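Local coordinates for CEL44C (Paenibacillus polymyxa, PDB 2YIH), which hydrolyses the beta-1,4-glucan backbone of xyloglucan and related glucans, acting as an endo-glucanase and xyloglucanase through its family 44 glycoside hydrolase module, at residues 46-51 and 185-190; 62-67 and 192-197; 117-122 and 132-137; 282-287 and 356-361. The protein carries 8 engineered substitutions. All coordinates share one frame; numbering follows the deposited sequence.

Interaction 1: 46-51 and 185-190. With BGC (beta-D-glucopyranose), chain B; EDO (1,2-ethanediol), chain M; EDO (1,2-ethanediol), chain L.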
# COMPACT_ATOMS: atom_id res chain seq x y z
N GLY A 46 -5.49 -4.18 -7.81
CA GLY A 46 -5.07 -5.44 -7.18
C GLY A 46 -6.08 -5.92 -6.19
O GLY A 46 -7.23 -5.51 -6.24
N GLY A 47 -5.70 -6.90 -5.37
CA GLY A 47 -6.65 -7.56 -4.50
C GLY A 47 -7.27 -8.81 -5.09
O GLY A 47 -6.90 -9.25 -6.17
N ASN A 48 -8.22 -9.38 -4.36
CA ASN A 48 -8.66 -10.77 -4.67
C ASN A 48 -9.22 -10.88 -6.10
O ASN A 48 -9.03 -11.90 -6.77
CB ASN A 48 -9.70 -11.21 -3.65
CG ASN A 48 -9.11 -11.35 -2.26
OD1 ASN A 48 -7.92 -11.49 -2.12
ND2 ASN A 48 -9.97 -11.42 -1.24
N ARG A 49 -9.93 -9.85 -6.56
CA ARG A 49 -10.53 -9.94 -7.91
C ARG A 49 -9.51 -10.05 -9.03
O ARG A 49 -9.86 -10.46 -10.16
CB ARG A 49 -11.46 -8.73 -8.18
CG ARG A 49 -12.85 -8.94 -7.59
CD ARG A 49 -13.73 -9.73 -8.54
NE ARG A 49 -15.11 -9.86 -8.04
CZ ARG A 49 -16.11 -10.34 -8.78
NH1 ARG A 49 -15.88 -10.69 -10.05
NH2 ARG A 49 -17.35 -10.39 -8.29
N MET A 50 -8.27 -9.62 -8.79
CA MET A 50 -7.32 -9.60 -9.90
C MET A 50 -6.68 -10.95 -10.20
O MET A 50 -6.13 -11.14 -11.30
CB MET A 50 -6.27 -8.51 -9.71
CG MET A 50 -6.84 -7.09 -9.95
SD MET A 50 -7.55 -6.89 -11.61
CE MET A 50 -6.07 -6.94 -12.61
N THR A 51 -6.76 -11.88 -9.26
CA THR A 51 -6.14 -13.22 -9.46
C THR A 51 -6.72 -13.90 -10.71
O THR A 51 -5.97 -14.43 -11.56
CB THR A 51 -6.40 -14.11 -8.23
OG1 THR A 51 -5.66 -13.56 -7.12
CG2 THR A 51 -5.98 -15.58 -8.52
N ASP A 185 0.37 -11.53 -9.07
CA ASP A 185 -0.90 -11.99 -8.49
C ASP A 185 -1.11 -11.29 -7.12
O ASP A 185 -0.65 -10.15 -6.92
CB ASP A 185 -0.92 -13.52 -8.40
CG ASP A 185 -2.34 -14.10 -8.39
OD1 ASP A 185 -3.02 -13.99 -7.35
OD2 ASP A 185 -2.74 -14.61 -9.43
N ASN A 186 -1.76 -11.97 -6.17
CA ASN A 186 -2.27 -11.36 -4.96
C ASN A 186 -2.41 -12.46 -3.91
O ASN A 186 -3.14 -13.44 -4.15
CB ASN A 186 -3.65 -10.73 -5.22
CG ASN A 186 -4.25 -10.08 -3.98
OD1 ASN A 186 -5.14 -10.67 -3.32
ND2 ASN A 186 -3.74 -8.93 -3.61
N GLU A 187 -1.71 -12.31 -2.79
CA GLU A 187 -1.90 -13.16 -1.61
C GLU A 187 -1.87 -14.67 -1.93
O GLU A 187 -2.86 -15.40 -1.63
CB GLU A 187 -3.21 -12.80 -0.85
CG GLU A 187 -3.16 -11.32 -0.38
CD GLU A 187 -4.34 -10.87 0.47
OE1 GLU A 187 -5.36 -11.63 0.64
OE2 GLU A 187 -4.22 -9.71 1.01
N PRO A 188 -0.75 -15.15 -2.48
CA PRO A 188 -0.66 -16.56 -2.91
C PRO A 188 -0.87 -17.59 -1.78
O PRO A 188 -1.47 -18.66 -2.03
CB PRO A 188 0.75 -16.65 -3.50
CG PRO A 188 1.52 -15.52 -2.79
CD PRO A 188 0.51 -14.40 -2.78
N ALA A 189 -0.48 -17.27 -0.55
CA ALA A 189 -0.69 -18.20 0.58
C ALA A 189 -2.15 -18.31 0.96
O ALA A 189 -2.51 -19.26 1.66
CB ALA A 189 0.15 -17.80 1.80
N LEU A 190 -2.98 -17.42 0.39
CA LEU A 190 -4.44 -17.50 0.53
C LEU A 190 -5.15 -18.03 -0.71
O LEU A 190 -6.39 -18.19 -0.66
CB LEU A 190 -5.05 -16.17 0.99
CG LEU A 190 -4.57 -15.72 2.37
CD1 LEU A 190 -5.38 -14.52 2.80
CD2 LEU A 190 -4.64 -16.80 3.44
C2 BGC B . -8.98 -13.26 4.07
C3 BGC B . -8.52 -12.84 2.67
C4 BGC B . -8.26 -11.33 2.64
C5 BGC B . -7.40 -10.88 3.82
C6 BGC B . -7.41 -9.35 3.85
C1 BGC B . -7.93 -12.81 5.09
O2 BGC B . -9.15 -14.68 4.15
O3 BGC B . -9.53 -13.15 1.69
O4 BGC B . -7.67 -10.87 1.42
O5 BGC B . -7.92 -11.39 5.05
O6 BGC B . -8.74 -8.85 3.67
C1 EDO M . -16.35 -8.67 -4.41
O1 EDO M . -15.39 -9.40 -5.21
C2 EDO M . -17.33 -7.93 -5.33
O2 EDO M . -18.25 -8.85 -5.93
C1 EDO L . -9.88 -4.50 -7.81
O1 EDO L . -9.53 -5.80 -7.32
C2 EDO L . -11.23 -4.15 -7.20
O2 EDO L . -11.07 -3.97 -5.80
O HOH W 1 -6.79 -13.47 -0.76
O HOH W 2 -6.28 -13.12 -4.52
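T51 and D185 bring the two backbones to a CA–CA separation of 5.5 Å, and G47 and N186 to 5.8 Å. Both segments follow the C-terminal ends of barrel strands (42-45 and 181-184) in the TIM-barrel fold, the end where the bound xyloglucan fragment lies. D185 places CG anti to its backbone N (chi1 -155°), which turns the carboxylate to the threonine hydroxyl: T51 OG1 donates to D185 OD1 at 2.7 Å, on the syn side and 26° out of the carboxylate plane. On the anti side D185 OD1 takes N186 N at 2.7 Å; W191 NE1 also bonds to OD1, while M112 N holds OD2. An alanine in place of D185 would probably leave T51 OG1 and W191 NE1 without their acceptor and set the threonine hydroxyl free to turn. The N186 side chain lies against the glycine backbone, its CG 3.5 Å from G47 CA. Nearer the sugar, one water sits 2.7 Å from N48 OD1 and also reaches E187 OE1. E187 OE2 bonds to H284 ND1, and E187 OE1 lies 2.6 Å from glucose O4. N48 ND2 is hydrogen-bonded to D65 OD2 and reaches glucose O3 through a weak bond of 3.4 Å.

Interaction 2: 62-67 and 192-197. With XYS (alpha-D-xylopyranose), chain C; BGC (beta-D-glucopyranose), chain B.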
# COMPACT_ATOMS: atom_id res chain seq x y z
N ALA A 62 -14.86 -13.59 -7.96
CA ALA A 62 -14.85 -13.08 -6.56
C ALA A 62 -14.20 -14.05 -5.59
O ALA A 62 -13.83 -13.64 -4.49
CB ALA A 62 -16.29 -12.80 -6.10
N GLY A 63 -14.16 -15.33 -5.94
CA GLY A 63 -13.71 -16.33 -4.98
C GLY A 63 -14.59 -16.31 -3.73
O GLY A 63 -15.80 -16.10 -3.81
N SER A 64 -13.99 -16.61 -2.57
CA SER A 64 -14.76 -16.78 -1.34
C SER A 64 -15.44 -15.48 -0.89
O SER A 64 -16.37 -15.52 -0.07
CB SER A 64 -13.85 -17.35 -0.24
OG SER A 64 -12.82 -16.42 0.07
N ASP A 65 -15.02 -14.34 -1.44
CA ASP A 65 -15.69 -13.08 -1.14
C ASP A 65 -17.16 -13.03 -1.58
O ASP A 65 -17.97 -12.34 -0.94
CB ASP A 65 -14.95 -11.87 -1.74
CG ASP A 65 -13.60 -11.58 -1.06
OD1 ASP A 65 -13.39 -12.03 0.10
OD2 ASP A 65 -12.80 -10.86 -1.68
N TRP A 66 -17.48 -13.68 -2.70
CA TRP A 66 -18.87 -13.70 -3.15
C TRP A 66 -19.13 -14.90 -4.04
O TRP A 66 -18.98 -14.79 -5.24
CB TRP A 66 -19.21 -12.41 -3.92
CG TRP A 66 -20.70 -12.35 -4.21
CD1 TRP A 66 -21.30 -12.51 -5.41
CD2 TRP A 66 -21.74 -12.15 -3.25
NE1 TRP A 66 -22.68 -12.46 -5.26
CE2 TRP A 66 -22.97 -12.25 -3.94
CE3 TRP A 66 -21.76 -11.89 -1.87
CZ2 TRP A 66 -24.22 -12.08 -3.30
CZ3 TRP A 66 -22.99 -11.77 -1.21
CH2 TRP A 66 -24.21 -11.85 -1.94
N GLN A 67 -19.54 -16.03 -3.45
CA GLN A 67 -20.14 -17.11 -4.24
C GLN A 67 -19.22 -17.76 -5.27
O GLN A 67 -19.68 -18.46 -6.15
CB GLN A 67 -21.42 -16.62 -4.94
CG GLN A 67 -22.40 -15.97 -3.97
CD GLN A 67 -23.75 -15.65 -4.61
OE1 GLN A 67 -23.82 -15.29 -5.77
NE2 GLN A 67 -24.82 -15.75 -3.82
N SER A 192 -5.59 -20.95 -1.74
CA SER A 192 -6.44 -22.14 -1.50
C SER A 192 -7.65 -21.83 -0.65
O SER A 192 -8.61 -22.61 -0.61
CB SER A 192 -5.63 -23.30 -0.86
OG SER A 192 -5.21 -22.93 0.43
N HIS A 193 -7.63 -20.68 0.00
CA HIS A 193 -8.79 -20.26 0.81
C HIS A 193 -9.72 -19.30 0.04
O HIS A 193 -10.96 -19.45 0.05
CB HIS A 193 -8.28 -19.63 2.12
CG HIS A 193 -9.37 -19.06 2.98
ND1 HIS A 193 -10.06 -19.82 3.90
CD2 HIS A 193 -9.91 -17.82 3.04
CE1 HIS A 193 -10.99 -19.07 4.49
NE2 HIS A 193 -10.92 -17.85 3.98
N THR A 194 -9.13 -18.29 -0.57
CA THR A 194 -9.87 -17.27 -1.33
C THR A 194 -10.30 -17.77 -2.70
O THR A 194 -11.43 -17.49 -3.16
CB THR A 194 -8.98 -16.02 -1.51
OG1 THR A 194 -8.65 -15.53 -0.20
CG2 THR A 194 -9.74 -14.90 -2.31
N HIS A 195 -9.40 -18.51 -3.35
CA HIS A 195 -9.64 -18.95 -4.74
C HIS A 195 -9.48 -20.47 -4.90
O HIS A 195 -8.76 -20.95 -5.79
CB HIS A 195 -8.65 -18.25 -5.71
CG HIS A 195 -8.87 -16.78 -5.81
ND1 HIS A 195 -10.01 -16.25 -6.39
CD2 HIS A 195 -8.14 -15.72 -5.37
CE1 HIS A 195 -9.93 -14.93 -6.37
NE2 HIS A 195 -8.83 -14.58 -5.72
N PRO A 196 -10.22 -21.24 -4.10
CA PRO A 196 -10.10 -22.70 -4.20
C PRO A 196 -10.58 -23.26 -5.53
O PRO A 196 -10.18 -24.39 -5.91
CB PRO A 196 -11.03 -23.20 -3.07
CG PRO A 196 -12.03 -22.10 -2.88
CD PRO A 196 -11.14 -20.86 -3.01
N ARG A 197 -11.45 -22.53 -6.24
CA ARG A 197 -11.86 -22.98 -7.57
C ARG A 197 -10.74 -22.85 -8.60
O ARG A 197 -10.84 -23.40 -9.69
CB ARG A 197 -13.11 -22.25 -8.10
CG ARG A 197 -14.35 -22.34 -7.19
CD ARG A 197 -14.78 -23.83 -6.87
NE ARG A 197 -15.88 -23.77 -5.92
CZ ARG A 197 -15.76 -23.99 -4.62
NH1 ARG A 197 -14.60 -24.44 -4.09
NH2 ARG A 197 -16.80 -23.79 -3.84
C1 XYS C . -7.74 -18.16 6.23
C2 XYS C . -8.17 -19.40 7.00
C3 XYS C . -6.92 -20.14 7.42
C4 XYS C . -6.18 -20.57 6.17
C5 XYS C . -5.91 -19.39 5.24
O2 XYS C . -8.94 -19.03 8.15
O3 XYS C . -7.28 -21.33 8.13
O4 XYS C . -4.98 -21.24 6.58
O5 XYS C . -7.08 -18.57 5.03
C2 BGC B . -8.98 -13.26 4.07
C3 BGC B . -8.52 -12.84 2.67
C4 BGC B . -8.26 -11.33 2.64
C5 BGC B . -7.40 -10.88 3.82
C6 BGC B . -7.41 -9.35 3.85
C1 BGC B . -7.93 -12.81 5.09
O2 BGC B . -9.15 -14.68 4.15
O3 BGC B . -9.53 -13.15 1.69
O4 BGC B . -7.67 -10.87 1.42
O5 BGC B . -7.92 -11.39 5.05
O6 BGC B . -8.74 -8.85 3.67
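A62 opens the contact by laying its carbonyl carbon near the H195 ring, with A62 C 4.4 Å from H195 CE1. This is loop packing at the sugar-binding end of the TIM barrel, where the loop 62-67 closes on the last residues of helix 191-194. G63 comes next, and its CA makes a CA-H...O contact of 3.1 Å with T194 O. A CB built on G63 would sit only 2.2 Å from T194 O, a clash, and a phi of +59° is one that glycine adopts most readily. S64 then donates from its backbone: S64 N to T194 O is 2.8 Å, so the carbonyl of the last helical residue gains a partner from the loop 62-67. With OG between the backbone N and the carbonyl carbon (chi1 64°), the S64 hydroxyl lies against the helix end, OG 3.4 Å from T194 CA. D65 continues the short 3-10 turn, and W66 N bonds back to G63 O. Across from this turn, H193 and T194 belong to the glycan pocket. T194 OG1 lies 3.2 Å from glucose O3. H193 sets one ring face against the xylose, offset toward the rim, with H193 CG 3.1 Å from xylose O5.

Interaction 3: 117-122 and 132-137. Engineered in segment 117-122: A118 (natural residue Lys).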
# COMPACT_ATOMS: atom_id res chain seq x y z
N ALA A 117 -11.08 -16.23 -15.33
CA ALA A 117 -12.51 -16.45 -15.65
C ALA A 117 -12.78 -16.50 -17.15
O ALA A 117 -12.48 -15.53 -17.89
CB ALA A 117 -13.35 -15.37 -15.03
N ALA A 118 -13.46 -17.56 -17.60
CA ALA A 118 -13.77 -17.68 -19.03
C ALA A 118 -15.05 -16.95 -19.38
O ALA A 118 -15.35 -16.77 -20.58
CB ALA A 118 -13.91 -19.16 -19.43
N ASP A 119 -15.90 -16.68 -18.39
CA ASP A 119 -17.23 -16.11 -18.68
C ASP A 119 -17.66 -15.20 -17.52
O ASP A 119 -16.93 -15.07 -16.53
CB ASP A 119 -18.25 -17.24 -18.83
CG ASP A 119 -18.26 -18.16 -17.64
OD1 ASP A 119 -18.50 -17.66 -16.52
OD2 ASP A 119 -18.06 -19.39 -17.82
N GLY A 120 -18.87 -14.65 -17.63
CA GLY A 120 -19.50 -13.93 -16.53
C GLY A 120 -20.78 -14.59 -16.02
O GLY A 120 -21.73 -13.90 -15.66
N ASN A 121 -20.78 -15.92 -15.94
CA ASN A 121 -22.03 -16.68 -15.71
C ASN A 121 -22.24 -17.07 -14.23
O ASN A 121 -22.98 -18.04 -13.92
CB ASN A 121 -22.06 -17.92 -16.62
CG ASN A 121 -21.93 -17.59 -18.13
OD1 ASN A 121 -21.61 -18.49 -18.93
ND2 ASN A 121 -22.19 -16.34 -18.52
N GLY A 122 -21.54 -16.39 -13.31
CA GLY A 122 -21.83 -16.52 -11.87
C GLY A 122 -21.10 -17.65 -11.13
O GLY A 122 -19.97 -18.01 -11.48
N SER A 132 -11.91 -26.43 -16.15
CA SER A 132 -13.29 -26.69 -16.56
C SER A 132 -13.74 -25.62 -17.53
O SER A 132 -12.99 -24.65 -17.81
CB SER A 132 -14.22 -26.73 -15.32
OG SER A 132 -14.64 -25.39 -14.96
N ALA A 133 -14.95 -25.78 -18.05
CA ALA A 133 -15.54 -24.79 -18.97
C ALA A 133 -15.56 -23.36 -18.44
O ALA A 133 -15.57 -22.40 -19.22
CB ALA A 133 -16.99 -25.20 -19.38
N ARG A 134 -15.53 -23.23 -17.11
CA ARG A 134 -15.60 -21.91 -16.49
C ARG A 134 -14.26 -21.15 -16.50
O ARG A 134 -14.22 -19.99 -16.11
CB ARG A 134 -16.08 -22.03 -15.05
CG ARG A 134 -17.39 -22.86 -14.89
CD ARG A 134 -18.57 -22.27 -15.73
NE ARG A 134 -18.82 -20.84 -15.42
CZ ARG A 134 -19.37 -20.39 -14.31
NH1 ARG A 134 -19.83 -21.23 -13.37
NH2 ARG A 134 -19.49 -19.08 -14.14
N TRP A 135 -13.20 -21.80 -16.99
CA TRP A 135 -11.83 -21.28 -16.79
C TRP A 135 -11.01 -21.37 -18.04
O TRP A 135 -11.12 -22.34 -18.79
CB TRP A 135 -11.09 -22.03 -15.67
CG TRP A 135 -11.83 -22.01 -14.36
CD1 TRP A 135 -12.57 -23.03 -13.81
CD2 TRP A 135 -11.94 -20.90 -13.45
NE1 TRP A 135 -13.09 -22.63 -12.59
CE2 TRP A 135 -12.74 -21.32 -12.36
CE3 TRP A 135 -11.41 -19.60 -13.45
CZ2 TRP A 135 -13.00 -20.49 -11.26
CZ3 TRP A 135 -11.70 -18.76 -12.39
CH2 TRP A 135 -12.50 -19.19 -11.31
N ASN A 136 -10.20 -20.33 -18.27
CA ASN A 136 -9.16 -20.38 -19.30
C ASN A 136 -7.82 -20.48 -18.62
O ASN A 136 -7.64 -19.94 -17.52
CB ASN A 136 -9.21 -19.11 -20.17
CG ASN A 136 -10.45 -19.04 -21.02
OD1 ASN A 136 -10.97 -20.06 -21.45
ND2 ASN A 136 -10.91 -17.81 -21.33
N GLN A 137 -6.87 -21.15 -19.28
CA GLN A 137 -5.53 -21.34 -18.71
C GLN A 137 -4.67 -20.11 -18.97
O GLN A 137 -4.68 -19.55 -20.08
CB GLN A 137 -4.86 -22.55 -19.35
CG GLN A 137 -5.52 -23.84 -19.09
CD GLN A 137 -4.73 -25.01 -19.69
OE1 GLN A 137 -3.48 -24.95 -19.82
NE2 GLN A 137 -5.44 -26.06 -20.07
O HOH W 3 -15.95 -18.03 -15.42
O HOH W 4 -17.89 -20.84 -19.98
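The R134 guanidinium and the D119 carboxylate lie nearly coplanar, 20° apart, and meet edge to edge. The grip is side-on: R134 NE donates to the syn lone pair of D119 OD2 at 2.9 Å, and R134 NH2 to D119 OD1 at 2.9 Å, together a two-pronged salt bridge. R134 NH2 also reaches G122 O at 2.9 Å, that acceptor tilted 15° from the guanidinium plane. The arginine chain bends at chi2 and chi3, and its CB covers one face of the W135 ring, 3.8 Å above the plane. D119 OD1 further accepts N121 N at 2.9 Å, closing an Asx turn, and N121 with G122 forms a classic beta bulge facing S70. The contact joins two antiparallel strands of a small three-stranded sheet, A117 and W135 being a non-hydrogen-bonded pair. A type I turn from S132 to W135 leads into the second strand. A118, an engineered alanine, donates its N to R134 O at 3.0 Å and rests its CB against N136, whose side chain comes within about 6 Å of the bound calcium ion at its nearest approach. A water donates to D119 OD2 at 2.6 Å and also to A133 O.

Interaction 4: 282-287 and 356-361. Engineered in segment 356-361: S358 (natural residue Glu).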
# COMPACT_ATOMS: atom_id res chain seq x y z
N ASP A 282 6.76 -6.93 -1.68
CA ASP A 282 5.38 -6.41 -1.63
C ASP A 282 4.63 -7.20 -0.55
O ASP A 282 4.54 -8.43 -0.63
CB ASP A 282 4.78 -6.68 -3.02
CG ASP A 282 3.33 -6.20 -3.17
OD1 ASP A 282 2.59 -6.17 -2.16
OD2 ASP A 282 2.92 -5.89 -4.30
N VAL A 283 4.22 -6.52 0.52
CA VAL A 283 3.38 -7.12 1.57
C VAL A 283 2.06 -6.36 1.79
O VAL A 283 1.92 -5.18 1.45
CB VAL A 283 4.13 -7.18 2.92
CG1 VAL A 283 5.39 -8.03 2.79
CG2 VAL A 283 4.47 -5.79 3.44
N HIS A 284 1.07 -7.09 2.34
CA HIS A 284 -0.12 -6.47 2.93
C HIS A 284 -0.02 -6.49 4.46
O HIS A 284 0.58 -7.40 5.03
CB HIS A 284 -1.36 -7.23 2.45
CG HIS A 284 -1.53 -7.16 0.96
ND1 HIS A 284 -2.50 -7.86 0.28
CD2 HIS A 284 -0.88 -6.41 0.04
CE1 HIS A 284 -2.43 -7.57 -1.01
NE2 HIS A 284 -1.46 -6.68 -1.18
N TRP A 285 -0.64 -5.52 5.10
CA TRP A 285 -0.55 -5.39 6.56
C TRP A 285 -1.86 -4.88 7.13
O TRP A 285 -2.17 -3.68 7.05
CB TRP A 285 0.60 -4.45 6.90
CG TRP A 285 0.79 -4.23 8.38
CD1 TRP A 285 0.50 -3.10 9.08
CD2 TRP A 285 1.43 -5.12 9.31
NE1 TRP A 285 0.87 -3.25 10.41
CE2 TRP A 285 1.44 -4.48 10.58
CE3 TRP A 285 1.97 -6.42 9.21
CZ2 TRP A 285 2.03 -5.07 11.72
CZ3 TRP A 285 2.55 -7.01 10.37
CH2 TRP A 285 2.54 -6.35 11.60
N TYR A 286 -2.66 -5.80 7.68
CA TYR A 286 -3.85 -5.41 8.41
C TYR A 286 -3.55 -5.67 9.88
O TYR A 286 -3.36 -6.83 10.29
CB TYR A 286 -5.04 -6.24 7.94
CG TYR A 286 -5.34 -6.04 6.48
CD1 TYR A 286 -5.89 -4.84 6.03
CD2 TYR A 286 -4.97 -7.00 5.54
CE1 TYR A 286 -6.18 -4.66 4.69
CE2 TYR A 286 -5.26 -6.81 4.18
CZ TYR A 286 -5.85 -5.61 3.79
OH TYR A 286 -6.16 -5.40 2.48
N PRO A 287 -3.43 -4.60 10.67
CA PRO A 287 -3.05 -4.77 12.09
C PRO A 287 -3.91 -5.82 12.79
O PRO A 287 -5.14 -5.87 12.57
CB PRO A 287 -3.28 -3.36 12.68
CG PRO A 287 -2.97 -2.42 11.51
CD PRO A 287 -3.47 -3.18 10.26
N MET A 356 3.97 -1.57 0.87
CA MET A 356 2.85 -2.06 1.66
C MET A 356 1.58 -1.80 0.85
O MET A 356 0.99 -0.71 0.93
CB MET A 356 2.80 -1.35 3.02
CG MET A 356 1.71 -1.89 3.91
SD MET A 356 1.75 -1.12 5.55
CE MET A 356 3.18 -1.80 6.22
N THR A 357 1.24 -2.73 -0.04
CA THR A 357 0.27 -2.45 -1.12
C THR A 357 -1.19 -2.63 -0.76
O THR A 357 -2.08 -2.40 -1.59
CB THR A 357 0.54 -3.34 -2.37
OG1 THR A 357 0.50 -4.72 -1.98
CG2 THR A 357 1.94 -2.99 -2.94
N SER A 358 -1.45 -3.07 0.46
CA SER A 358 -2.83 -3.11 0.95
C SER A 358 -2.77 -3.09 2.47
O SER A 358 -2.12 -3.96 3.11
CB SER A 358 -3.52 -4.38 0.40
OG SER A 358 -4.96 -4.27 0.41
N TYR A 359 -3.43 -2.10 3.07
CA TYR A 359 -3.43 -1.96 4.54
C TYR A 359 -4.56 -1.05 4.97
O TYR A 359 -5.03 -0.22 4.19
CB TYR A 359 -2.07 -1.41 5.02
CG TYR A 359 -1.84 0.09 4.75
CD1 TYR A 359 -1.38 0.54 3.51
CD2 TYR A 359 -2.08 1.03 5.76
CE1 TYR A 359 -1.19 1.91 3.27
CE2 TYR A 359 -1.87 2.37 5.54
CZ TYR A 359 -1.42 2.81 4.31
OH TYR A 359 -1.17 4.15 4.12
N SER A 360 -4.90 -1.11 6.24
CA SER A 360 -5.89 -0.19 6.83
C SER A 360 -5.79 -0.33 8.33
O SER A 360 -5.55 -1.44 8.83
CB SER A 360 -7.32 -0.60 6.41
OG SER A 360 -8.26 0.15 7.17
N TYR A 361 -6.06 0.76 9.04
CA TYR A 361 -6.11 0.77 10.49
C TYR A 361 -7.56 0.83 11.01
O TYR A 361 -7.79 1.00 12.21
CB TYR A 361 -5.24 1.92 11.05
CG TYR A 361 -3.78 1.55 11.00
CD1 TYR A 361 -3.11 1.43 9.77
CD2 TYR A 361 -3.11 1.21 12.17
CE1 TYR A 361 -1.80 0.95 9.69
CE2 TYR A 361 -1.76 0.75 12.12
CZ TYR A 361 -1.13 0.62 10.87
OH TYR A 361 0.16 0.16 10.79
O HOH W 5 0.84 -1.39 12.95
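S358, an engineered serine (naturally glutamate), meets Y286 hydroxyl to hydroxyl, OG to OH 2.6 Å, beside the bound glucan that Y286 touches. The segments carry the ends of neighbouring parallel TIM-barrel strands, 280-285 and 353-359, and the loops after them. S358 CB sits squarely over the H284 ring, a CH-pi contact of 3.3 Å to the centroid and 9° off the normal. At the ring edge H284 NE2 gives a weak bond of 2.9 Å to T357 OG1, while ND1 bonds to E187 OE2. Further out, T357 OG1 donates to D282 OD1 at 2.6 Å, on the syn side of a carboxylate that leaves with CG anti to the backbone N (chi1 -180°). An alanine at D282 would probably leave the T357 hydroxyl without its acceptor, free to turn away from the H284 edge. Two backbone bonds join the strands: W285 N to S358 O at 2.9 Å, and T357 N to V283 O. M356 makes a Met-aromatic contact with the W285 ring. Beyond it P287 CG packs over the Y361 face, 3.6 Å from the centroid. A water accepts from W285 NE1 at 3.1 Å and also bonds to Y361 OH.

In the fold
Interactions 1, 2 and 4 supply six of the thirteen glycan-pocket residues, from different loops and strands at one end of the barrel. The first two have centres about 10 Å apart and are tied by N48 ND2 to D65 OD2, a probable hydrogen bond of 2.9 Å; both touch the same glucose. The centres of interactions 1 and 4 are about 13 Å apart, and the link is E187 OE2 to H284 ND1 at 2.6 Å. Interactions 2 and 4 do not touch, their nearest atoms being about 10 Å apart. Interaction 3 is peripheral, about 30 Å from interaction 4 between centres and close to the calcium site; it reaches interaction 2 through packing of R197 CB on W135 CZ2, at 3.6 Å.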